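Local structure of uncharacterized protein (Acinetobacter baumannii, 5D66) at residues 27-32 and 58-63; 45-50 and 79-84; 113-118 and 149-154; 164-169 and 193-198. The protein is of unknown function but folds as an ankyrin repeat domain, a helical scaffold that in other proteins commonly mediates binding to protein partners. All coordinates share one frame; numbering follows the deposited sequence.

Overall arrangement
The four contacts follow the ankyrin repeat solenoid, built of paired helices without strands. Contacts 1 and 4 join the loop after one helix to the end of, or the loop after, a later one. Contact 2 joins two tight turns between paired helices, and contact 3 sets one such turn (113-114) against the start of helix 150-162. Contacts 1 and 2 alternate along the chain and share helix 49-57, their centres about 17 Å apart. Contacts 3 and 4 follow in series, helix 150-162 running between them. Contacts 2 and 3 touch, Gly80 packing on Thr117. Centre-to-centre distances of about 18 Å for 2-3 and 3-4, and about 41 Å for 1-4, describe an elongated stack held by neighbour-to-neighbour contacts.

Contact 1 (27-32 and 58-63); sequences TLIDAR and AGADVN
Asp30 OD2 is held by two donors, a backbone N-H and a water. The first bond runs from Asp61 N to Asp30 OD2 at 2.8 Å, with an N-H...O angle of 160°, and enters on the syn lone pair. Water 2 donates the second, at 2.7 Å from Asp30 OD2, and also donates to Gly59 O. The other oxygen, Asp30 OD1, accepts from water 1, which donates to Asp61 O as well. One carboxylate thus meets Asp61 N directly and Gly59 O and Asp61 O through waters; the direct bond, with a water on each oxygen, should hold its rotation. With chi1 of -74°, CG of Asp30 lies beside its backbone N and the carboxylate extends toward the 59-61 backbone.

Asp61 turns its own carboxylate elsewhere: its OD1 accepts from Asn63 N at 2.8 Å in an Asx turn, met from above the carboxylate plane. The two acids keep OD2 4.9 Å from OD2, so they may raise each other's affinity for a proton slightly.

Beside this polar patch, Ile29, with CG1 anti to N, brings CD1 to 3.5 Å from Ala58 CB, and its CG2 lies 3.8 Å from Ala60 CA. Leu23 and Leu55 continue this apolar layer. A type I turn at 28-31 beside a Schellman motif at Gly59, followed by Ala-Asp-Val-Asn, is the inter-repeat loop pairing of ankyrin repeats.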
# COMPACT_ATOMS: atom_id res chain seq x y z
N THR A 27 17.14 22.34 -8.73
CA THR A 27 15.92 22.86 -8.13
C THR A 27 15.23 21.75 -7.29
O THR A 27 15.68 20.62 -7.22
CB THR A 27 14.99 23.45 -9.17
OG1 THR A 27 14.53 22.41 -10.02
CG2 THR A 27 15.71 24.49 -10.03
N LEU A 28 14.16 22.10 -6.64
CA LEU A 28 13.54 21.23 -5.68
C LEU A 28 12.89 20.04 -6.35
O LEU A 28 11.99 20.20 -7.18
CB LEU A 28 12.49 21.99 -4.96
CG LEU A 28 12.03 21.53 -3.63
CD1 LEU A 28 13.19 21.69 -2.57
CD2 LEU A 28 10.83 22.31 -3.28
N ILE A 29 13.31 18.84 -5.99
CA ILE A 29 12.81 17.64 -6.63
C ILE A 29 11.33 17.42 -6.43
O ILE A 29 10.68 16.82 -7.27
CB ILE A 29 13.65 16.43 -6.27
CG1 ILE A 29 13.42 15.28 -7.30
CG2 ILE A 29 13.45 16.04 -4.89
CD1 ILE A 29 14.46 14.24 -7.23
N ASP A 30 10.81 17.87 -5.28
CA ASP A 30 9.43 17.73 -4.93
C ASP A 30 8.60 18.97 -5.18
O ASP A 30 7.53 19.14 -4.61
CB ASP A 30 9.27 17.23 -3.49
CG ASP A 30 9.62 15.76 -3.34
OD1 ASP A 30 9.42 14.98 -4.26
OD2 ASP A 30 10.04 15.40 -2.18
N ALA A 31 9.03 19.82 -6.14
CA ALA A 31 8.16 20.89 -6.61
C ALA A 31 6.77 20.36 -6.96
O ALA A 31 6.66 19.31 -7.60
CB ALA A 31 8.78 21.54 -7.86
N ARG A 32 5.73 21.06 -6.57
CA ARG A 32 4.37 20.64 -6.88
C ARG A 32 3.91 21.23 -8.21
O ARG A 32 4.22 22.37 -8.52
CB ARG A 32 3.39 21.02 -5.78
CG ARG A 32 3.82 20.60 -4.38
CD ARG A 32 4.18 19.12 -4.28
NE ARG A 32 4.51 18.74 -2.94
CZ ARG A 32 3.77 18.05 -2.07
NH1 ARG A 32 2.60 17.54 -2.43
NH2 ARG A 32 4.19 17.83 -0.85
N ALA A 58 17.51 10.46 -6.05
CA ALA A 58 17.85 11.86 -5.96
C ALA A 58 17.18 12.56 -4.74
O ALA A 58 17.34 13.73 -4.57
CB ALA A 58 17.53 12.54 -7.24
N GLY A 59 16.42 11.82 -3.95
CA GLY A 59 15.90 12.30 -2.69
C GLY A 59 14.44 12.69 -2.62
O GLY A 59 14.00 13.29 -1.62
N ALA A 60 13.67 12.35 -3.66
CA ALA A 60 12.24 12.65 -3.62
C ALA A 60 11.61 11.97 -2.38
O ALA A 60 11.93 10.82 -2.02
CB ALA A 60 11.56 12.15 -4.86
N ASP A 61 10.68 12.67 -1.74
CA ASP A 61 10.04 12.19 -0.52
C ASP A 61 8.94 11.21 -0.85
O ASP A 61 7.89 11.52 -1.45
CB ASP A 61 9.51 13.37 0.25
CG ASP A 61 8.97 13.06 1.61
OD1 ASP A 61 8.78 11.87 1.93
OD2 ASP A 61 8.69 14.05 2.35
N VAL A 62 9.14 9.96 -0.47
CA VAL A 62 8.19 8.90 -0.69
C VAL A 62 6.92 8.99 0.13
O VAL A 62 5.96 8.25 -0.12
CB VAL A 62 8.83 7.49 -0.53
CG1 VAL A 62 10.05 7.35 -1.41
CG2 VAL A 62 9.12 7.17 0.93
N ASN A 63 6.91 9.91 1.09
CA ASN A 63 5.76 10.19 1.94
C ASN A 63 5.06 11.48 1.63
O ASN A 63 4.09 11.81 2.30
CB ASN A 63 6.21 10.21 3.40
CG ASN A 63 6.86 8.89 3.79
OD1 ASN A 63 6.24 7.83 3.64
ND2 ASN A 63 8.08 8.95 4.33
O HOH W 1 7.54 12.93 -3.84
O HOH W 2 12.55 15.69 -1.12

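Contact 2 (45-50 and 79-84); sequences RANNIH and QGYLKI
Asn47 lays its side chain flat over the ring of Tyr81, the amide and ring planes only 5° apart. CB does the central touching, a CH-pi contact 3.7 Å from the centroid of the Tyr81 ring and 11° off its normal, while the amide carbon CG sits 3.6 Å from Tyr81 CG. With chi1 of -157°, CG of Asn47 is anti to its backbone N, which carries the amide along the ring toward Tyr81 CB. Gln79 CB covers the opposite face, so the ring is sandwiched.

Two waters extend the contact. Water 4 donates to Asn47 OD1 at 2.7 Å and accepts from Ile84 N, linking the amide to the first turn of helix 82-90. Water 3 lies 2.7 Å from Tyr81 OH and donates to Arg45 O; the guanidinium of Arg45 goes instead to Asp66.

Ile84 CD1 packs 3.4 Å from Asn47 OD1; the apolar part is Ile49, its CG1 4.2 Å from Ile84 CG1 and its CD1 3.7 Å from Lys83 CD. Both segments carry a positive-phi residue, Asn47 and Gly80, that ends one helix in a Schellman motif, then an inverse gamma turn into the next: the tight turn between the paired helices of ankyrin repeats.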
# COMPACT_ATOMS: atom_id res chain seq x y z
N ARG A 45 1.96 6.84 -9.98
CA ARG A 45 0.63 6.57 -10.49
C ARG A 45 0.68 5.81 -11.83
O ARG A 45 -0.19 4.95 -12.08
CB ARG A 45 -0.19 7.83 -10.71
CG ARG A 45 -0.52 8.60 -9.44
CD ARG A 45 -1.30 9.82 -9.78
NE ARG A 45 -1.45 10.78 -8.69
CZ ARG A 45 -1.13 12.08 -8.76
NH1 ARG A 45 -0.66 12.62 -9.85
NH2 ARG A 45 -1.39 12.83 -7.71
N ALA A 46 1.70 6.06 -12.62
CA ALA A 46 1.88 5.44 -13.91
C ALA A 46 2.64 4.10 -13.86
O ALA A 46 2.80 3.45 -14.89
CB ALA A 46 2.59 6.41 -14.85
N ASN A 47 3.12 3.74 -12.68
CA ASN A 47 4.06 2.61 -12.51
C ASN A 47 5.29 2.76 -13.41
O ASN A 47 5.79 1.81 -14.00
CB ASN A 47 3.42 1.26 -12.68
CG ASN A 47 4.22 0.18 -11.98
OD1 ASN A 47 5.03 0.47 -11.13
ND2 ASN A 47 4.00 -1.08 -12.35
N ASN A 48 5.83 3.99 -13.45
CA ASN A 48 7.06 4.26 -14.23
C ASN A 48 8.25 4.00 -13.31
O ASN A 48 8.75 4.88 -12.64
CB ASN A 48 7.04 5.70 -14.74
CG ASN A 48 6.10 5.86 -15.90
OD1 ASN A 48 5.66 4.90 -16.54
ND2 ASN A 48 5.75 7.11 -16.19
N ILE A 49 8.65 2.73 -13.31
CA ILE A 49 9.66 2.21 -12.38
C ILE A 49 10.97 2.97 -12.51
O ILE A 49 11.61 3.30 -11.52
CB ILE A 49 9.80 0.71 -12.62
CG1 ILE A 49 8.49 -0.04 -12.25
CG2 ILE A 49 11.00 0.10 -11.90
CD1 ILE A 49 8.38 -1.39 -12.82
N HIS A 50 11.43 3.17 -13.75
CA HIS A 50 12.75 3.80 -13.96
C HIS A 50 12.75 5.23 -13.50
O HIS A 50 13.66 5.67 -12.79
CB HIS A 50 13.15 3.67 -15.44
CG HIS A 50 13.30 2.26 -15.85
ND1 HIS A 50 12.59 1.68 -16.88
CD2 HIS A 50 13.98 1.27 -15.26
CE1 HIS A 50 12.91 0.40 -16.97
NE2 HIS A 50 13.78 0.14 -16.01
N GLN A 79 -1.65 -0.53 -4.98
CA GLN A 79 -1.75 -0.99 -6.35
C GLN A 79 -0.93 -2.22 -6.66
O GLN A 79 -0.98 -2.73 -7.77
CB GLN A 79 -1.38 0.13 -7.33
CG GLN A 79 -2.22 1.38 -7.20
CD GLN A 79 -3.70 1.17 -7.41
OE1 GLN A 79 -4.53 1.79 -6.72
NE2 GLN A 79 -4.05 0.30 -8.34
N GLY A 80 -0.15 -2.70 -5.69
CA GLY A 80 0.73 -3.84 -5.99
C GLY A 80 1.87 -3.50 -6.93
O GLY A 80 2.34 -4.35 -7.67
N TYR A 81 2.29 -2.25 -6.92
CA TYR A 81 3.44 -1.82 -7.76
C TYR A 81 4.68 -2.14 -6.91
O TYR A 81 5.27 -1.29 -6.25
CB TYR A 81 3.33 -0.34 -8.08
CG TYR A 81 2.21 0.04 -9.03
CD1 TYR A 81 1.45 -0.89 -9.74
CD2 TYR A 81 1.90 1.38 -9.20
CE1 TYR A 81 0.42 -0.49 -10.59
CE2 TYR A 81 0.89 1.78 -10.09
CZ TYR A 81 0.17 0.82 -10.76
OH TYR A 81 -0.83 1.23 -11.63
N LEU A 82 5.10 -3.40 -6.99
CA LEU A 82 5.96 -3.94 -5.98
C LEU A 82 7.41 -3.45 -6.17
O LEU A 82 8.10 -3.23 -5.18
CB LEU A 82 5.80 -5.44 -6.02
CG LEU A 82 6.57 -6.21 -4.96
CD1 LEU A 82 6.23 -5.71 -3.55
CD2 LEU A 82 6.20 -7.68 -5.14
N LYS A 83 7.84 -3.22 -7.41
CA LYS A 83 9.20 -2.72 -7.61
C LYS A 83 9.34 -1.30 -7.01
O LYS A 83 10.28 -1.02 -6.27
CB LYS A 83 9.59 -2.74 -9.11
CG LYS A 83 9.72 -4.19 -9.58
CD LYS A 83 9.97 -4.28 -11.04
CE LYS A 83 10.36 -5.67 -11.45
NZ LYS A 83 10.71 -5.67 -12.87
N ILE A 84 8.38 -0.43 -7.27
CA ILE A 84 8.40 0.92 -6.68
C ILE A 84 8.24 0.80 -5.17
O ILE A 84 8.94 1.49 -4.43
CB ILE A 84 7.37 1.82 -7.31
CG1 ILE A 84 7.72 2.11 -8.77
CG2 ILE A 84 7.30 3.15 -6.54
CD1 ILE A 84 6.71 2.94 -9.52
O HOH W 3 -2.53 3.19 -11.08
O HOH W 4 6.43 -1.10 -9.37

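Contact 3 (113-118 and 149-154); sequences GHVETV and KSNYQQ
Chi1 of -63° in Asn151 and -66° in Tyr152 sets each CG anti to its own carbonyl carbon, and from adjacent positions at the start of helix 150-162 the two side chains reach the same residue, Gly113. The amide of Asn151, in the conformer described, donates through ND2 to Gly113 O at 2.9 Å. The bond is nearly straight, with an N-H...O angle of 171°, and lies in both the carbonyl plane of Gly113 and the amide plane of Asn151. Tyr152 approaches obliquely, its CZ 3.7 Å from Gly113 CA, a closeness that the lack of a side chain on Gly113 allows. Its hydroxyl is hydrogen-bonded to Glu111 O, tying the ring to the C-terminal end of helix 106-111.

Gly113 has positive phi and ends helix 106-111 in a Schellman motif; His114, centre of an inverse gamma turn, then leads into helix 115-124. This glycine-histidine turn between paired helices is an ankyrin repeat signature.

Val115 adds methyl packing; its CG2, anti to the carbonyl carbon and beside the backbone N, lies 3.8 Å from Asn151 CB. The same methyl lies 3.6 Å from OE1 of Gln154, also in the conformer described, where the two side chains cross at about a right angle. Ile155 and Leu158 also pack on Val115.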
# COMPACT_ATOMS: atom_id res chain seq x y z
N GLY A 113 -5.96 -8.46 -2.83
CA GLY A 113 -5.44 -9.79 -3.09
C GLY A 113 -4.03 -9.81 -3.59
O GLY A 113 -3.63 -10.77 -4.24
N HIS A 114 -3.22 -8.79 -3.28
CA HIS A 114 -1.85 -8.68 -3.78
C HIS A 114 -0.91 -9.43 -2.80
O HIS A 114 -0.40 -8.84 -1.86
CB HIS A 114 -1.41 -7.19 -3.88
CG HIS A 114 -2.19 -6.35 -4.82
ND1 HIS A 114 -2.58 -6.76 -6.07
CD2 HIS A 114 -2.63 -5.07 -4.68
CE1 HIS A 114 -3.18 -5.75 -6.70
NE2 HIS A 114 -3.26 -4.73 -5.85
N VAL A 115 -0.78 -10.73 -3.03
CA VAL A 115 -0.15 -11.59 -2.03
C VAL A 115 1.32 -11.16 -1.73
O VAL A 115 1.71 -11.05 -0.58
CB VAL A 115 -0.18 -13.09 -2.46
CG1 VAL A 115 0.51 -13.99 -1.44
CG2 VAL A 115 -1.59 -13.58 -2.67
N GLU A 116 2.11 -10.96 -2.78
CA GLU A 116 3.53 -10.65 -2.56
C GLU A 116 3.69 -9.27 -1.94
O GLU A 116 4.60 -9.06 -1.15
CB GLU A 116 4.36 -10.76 -3.84
CG GLU A 116 4.40 -12.16 -4.40
CD GLU A 116 4.78 -13.17 -3.38
OE1 GLU A 116 5.75 -12.97 -2.63
OE2 GLU A 116 4.08 -14.19 -3.24
N THR A 117 2.78 -8.35 -2.24
CA THR A 117 2.80 -7.02 -1.61
C THR A 117 2.47 -7.15 -0.10
O THR A 117 3.15 -6.56 0.74
CB THR A 117 1.84 -6.09 -2.28
OG1 THR A 117 2.21 -5.92 -3.66
CG2 THR A 117 1.82 -4.74 -1.64
N VAL A 118 1.48 -7.96 0.24
CA VAL A 118 1.18 -8.27 1.62
C VAL A 118 2.41 -8.86 2.34
O VAL A 118 2.78 -8.42 3.42
CB VAL A 118 -0.07 -9.18 1.74
CG1 VAL A 118 -0.18 -9.77 3.16
CG2 VAL A 118 -1.30 -8.43 1.34
N LYS A 149 -11.05 -17.44 -1.82
CA LYS A 149 -10.25 -18.39 -2.60
C LYS A 149 -8.77 -18.05 -2.49
O LYS A 149 -8.42 -17.10 -1.94
CB LYS A 149 -10.70 -18.41 -4.05
CG LYS A 149 -12.14 -18.82 -4.21
CD LYS A 149 -12.61 -18.96 -5.63
CE LYS A 149 -14.00 -19.45 -5.66
NZ LYS A 149 -14.69 -18.83 -6.83
N SER A 150 -7.93 -18.94 -3.00
CA SER A 150 -6.51 -18.80 -3.31
C SER A 150 -5.83 -17.63 -2.62
O SER A 150 -5.30 -17.77 -1.50
CB SER A 150 -6.36 -18.72 -4.89
OG SER A 150 -7.26 -17.65 -5.35
N ASN A 151 -5.73 -16.52 -3.35
CA ASN A 151 -4.98 -15.37 -2.87
C ASN A 151 -5.41 -14.92 -1.50
O ASN A 151 -4.58 -14.54 -0.67
CB ASN A 151 -5.20 -14.10 -3.76
CG ASN A 151 -4.75 -14.26 -5.16
OD1 ASN A 151 -4.89 -15.32 -5.70
ND2 ASN A 151 -4.20 -13.21 -5.76
N TYR A 152 -6.72 -14.91 -1.26
CA TYR A 152 -7.22 -14.45 0.00
C TYR A 152 -6.96 -15.41 1.15
O TYR A 152 -6.68 -14.99 2.27
CB TYR A 152 -8.71 -14.04 -0.08
CG TYR A 152 -8.87 -12.82 -0.99
CD1 TYR A 152 -8.56 -11.59 -0.52
CD2 TYR A 152 -9.24 -12.94 -2.33
CE1 TYR A 152 -8.64 -10.50 -1.31
CE2 TYR A 152 -9.31 -11.82 -3.17
CZ TYR A 152 -9.03 -10.58 -2.61
OH TYR A 152 -9.15 -9.45 -3.42
N GLN A 153 -7.06 -16.72 0.87
CA GLN A 153 -6.61 -17.69 1.87
C GLN A 153 -5.13 -17.49 2.21
O GLN A 153 -4.75 -17.53 3.39
CB GLN A 153 -6.80 -19.12 1.37
CG GLN A 153 -8.25 -19.54 1.27
CD GLN A 153 -8.41 -20.89 0.60
OE1 GLN A 153 -7.55 -21.73 0.69
NE2 GLN A 153 -9.49 -21.04 -0.11
N GLN A 154 -4.31 -17.24 1.18
CA GLN A 154 -2.85 -17.08 1.38
C GLN A 154 -2.60 -15.82 2.23
O GLN A 154 -1.79 -15.85 3.16
CB GLN A 154 -2.14 -17.01 0.04
CG GLN A 154 -2.21 -18.33 -0.67
CD GLN A 154 -1.92 -18.26 -2.16
OE1 GLN A 154 -1.52 -17.21 -2.67
NE2 GLN A 154 -2.06 -19.38 -2.84

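Contact 4 (164-169 and 193-198); sequences ANPNLA and LVAGAK
The flat amide of Asn167 meets the end of the chain with its edge, both of its bonds running close to its own plane. Asn167 OD1 accepts from Lys198 N at 2.8 Å on an in-plane lone pair, with an almost linear N-H...O angle of 174°. Asn167 ND2 donates to Gly196 O at 3.1 Å; that oxygen lies only 9° out of the amide plane, although the donor stands above the plane of the second flat group, the Gly196 carbonyl. One primary amide thus takes a backbone N-H and a backbone C=O two residues apart, which fixes its rotation and identifies its oxygen and nitrogen ends. Such an Asn, in the turn of one repeat and bonded to the Gly-Ala loop of the next, is usual in ankyrin repeats; Asn63 likewise bonds the loop after helix 82-90.

The puckered ring of Pro166 brings CG to 3.4 Å from Ala195 O and CB to 4.0 Å from Ala197 CB. Leu160 touches both Pro166 and Ala195, tying the contact to helix 150-162. An Asx turn, with Asn167 N bonded to Asn165 OD1, holds the 165-168 turn in shape, while Gly196 ends helix 186-194 in a Schellman motif.

Water 5 lies 2.8 Å from Pro166 O and 2.9 Å from Lys198 O, placed to donate to either, though its protons have other acceptors to choose from. The chemistry implies that a neutral amide grips the last residues by their backbone, while water 5 and a weak bond with Thr175 OG1 may offset some charge on the terminal carboxylate oxygen Lys198 O.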
# COMPACT_ATOMS: atom_id res chain seq x y z
N ALA A 164 -1.29 -11.23 13.48
CA ALA A 164 -2.49 -10.42 13.49
C ALA A 164 -3.45 -11.03 14.52
O ALA A 164 -3.70 -12.23 14.56
CB ALA A 164 -3.15 -10.39 12.14
N ASN A 165 -4.11 -10.16 15.28
CA ASN A 165 -5.07 -10.59 16.27
C ASN A 165 -6.33 -11.07 15.55
O ASN A 165 -6.99 -10.29 14.88
CB ASN A 165 -5.37 -9.41 17.19
CG ASN A 165 -6.30 -9.74 18.32
OD1 ASN A 165 -7.07 -10.70 18.25
ND2 ASN A 165 -6.25 -8.95 19.39
N PRO A 166 -6.70 -12.35 15.67
CA PRO A 166 -7.85 -12.84 14.94
C PRO A 166 -9.19 -12.45 15.52
O PRO A 166 -10.21 -12.76 14.94
CB PRO A 166 -7.67 -14.33 15.05
CG PRO A 166 -7.04 -14.53 16.43
CD PRO A 166 -6.06 -13.38 16.48
N ASN A 167 -9.18 -11.76 16.68
CA ASN A 167 -10.38 -11.34 17.38
C ASN A 167 -10.68 -9.88 17.32
O ASN A 167 -11.60 -9.43 17.99
CB ASN A 167 -10.31 -11.88 18.83
CG ASN A 167 -10.39 -13.41 18.82
OD1 ASN A 167 -11.25 -13.95 18.17
ND2 ASN A 167 -9.48 -14.08 19.48
N LEU A 168 -9.98 -9.11 16.52
CA LEU A 168 -10.32 -7.69 16.30
C LEU A 168 -11.47 -7.62 15.32
O LEU A 168 -11.34 -7.96 14.15
CB LEU A 168 -9.11 -6.88 15.80
CG LEU A 168 -8.02 -6.67 16.83
CD1 LEU A 168 -6.86 -5.91 16.17
CD2 LEU A 168 -8.45 -6.00 18.12
N ALA A 169 -12.63 -7.25 15.86
CA ALA A 169 -13.90 -7.20 15.15
C ALA A 169 -14.09 -5.87 14.40
O ALA A 169 -13.40 -4.89 14.65
CB ALA A 169 -15.00 -7.45 16.15
N LEU A 193 -9.56 -20.36 13.35
CA LEU A 193 -9.74 -21.16 14.58
C LEU A 193 -8.39 -21.62 15.15
O LEU A 193 -8.19 -21.51 16.34
CB LEU A 193 -10.64 -22.36 14.32
CG LEU A 193 -12.13 -22.00 14.16
CD1 LEU A 193 -12.84 -23.19 13.54
CD2 LEU A 193 -12.77 -21.51 15.43
N VAL A 194 -7.47 -22.06 14.31
CA VAL A 194 -6.21 -22.50 14.86
C VAL A 194 -5.38 -21.30 15.41
O VAL A 194 -4.57 -21.49 16.28
CB VAL A 194 -5.43 -23.47 13.89
CG1 VAL A 194 -6.30 -24.68 13.41
CG2 VAL A 194 -4.94 -22.74 12.68
N ALA A 195 -5.64 -20.08 14.92
CA ALA A 195 -5.02 -18.87 15.44
C ALA A 195 -5.68 -18.35 16.72
O ALA A 195 -5.25 -17.31 17.23
CB ALA A 195 -5.10 -17.79 14.34
N GLY A 196 -6.70 -19.04 17.21
CA GLY A 196 -7.39 -18.60 18.45
C GLY A 196 -8.62 -17.76 18.27
O GLY A 196 -9.05 -17.13 19.22
N ALA A 197 -9.15 -17.72 17.05
CA ALA A 197 -10.34 -16.93 16.80
C ALA A 197 -11.50 -17.48 17.60
O ALA A 197 -11.70 -18.70 17.69
CB ALA A 197 -10.70 -16.95 15.37
N LYS A 198 -12.28 -16.53 18.12
CA LYS A 198 -13.56 -16.74 18.73
C LYS A 198 -14.66 -15.86 18.05
O LYS A 198 -14.36 -14.84 17.31
CB LYS A 198 -13.47 -16.39 20.24
CG LYS A 198 -12.33 -17.10 20.95
CD LYS A 198 -12.35 -16.86 22.44
CE LYS A 198 -11.18 -17.58 23.10
NZ LYS A 198 -11.08 -17.28 24.56
OXT LYS A 198 -15.85 -16.13 18.27
O HOH W 5 -12.67 -14.05 15.05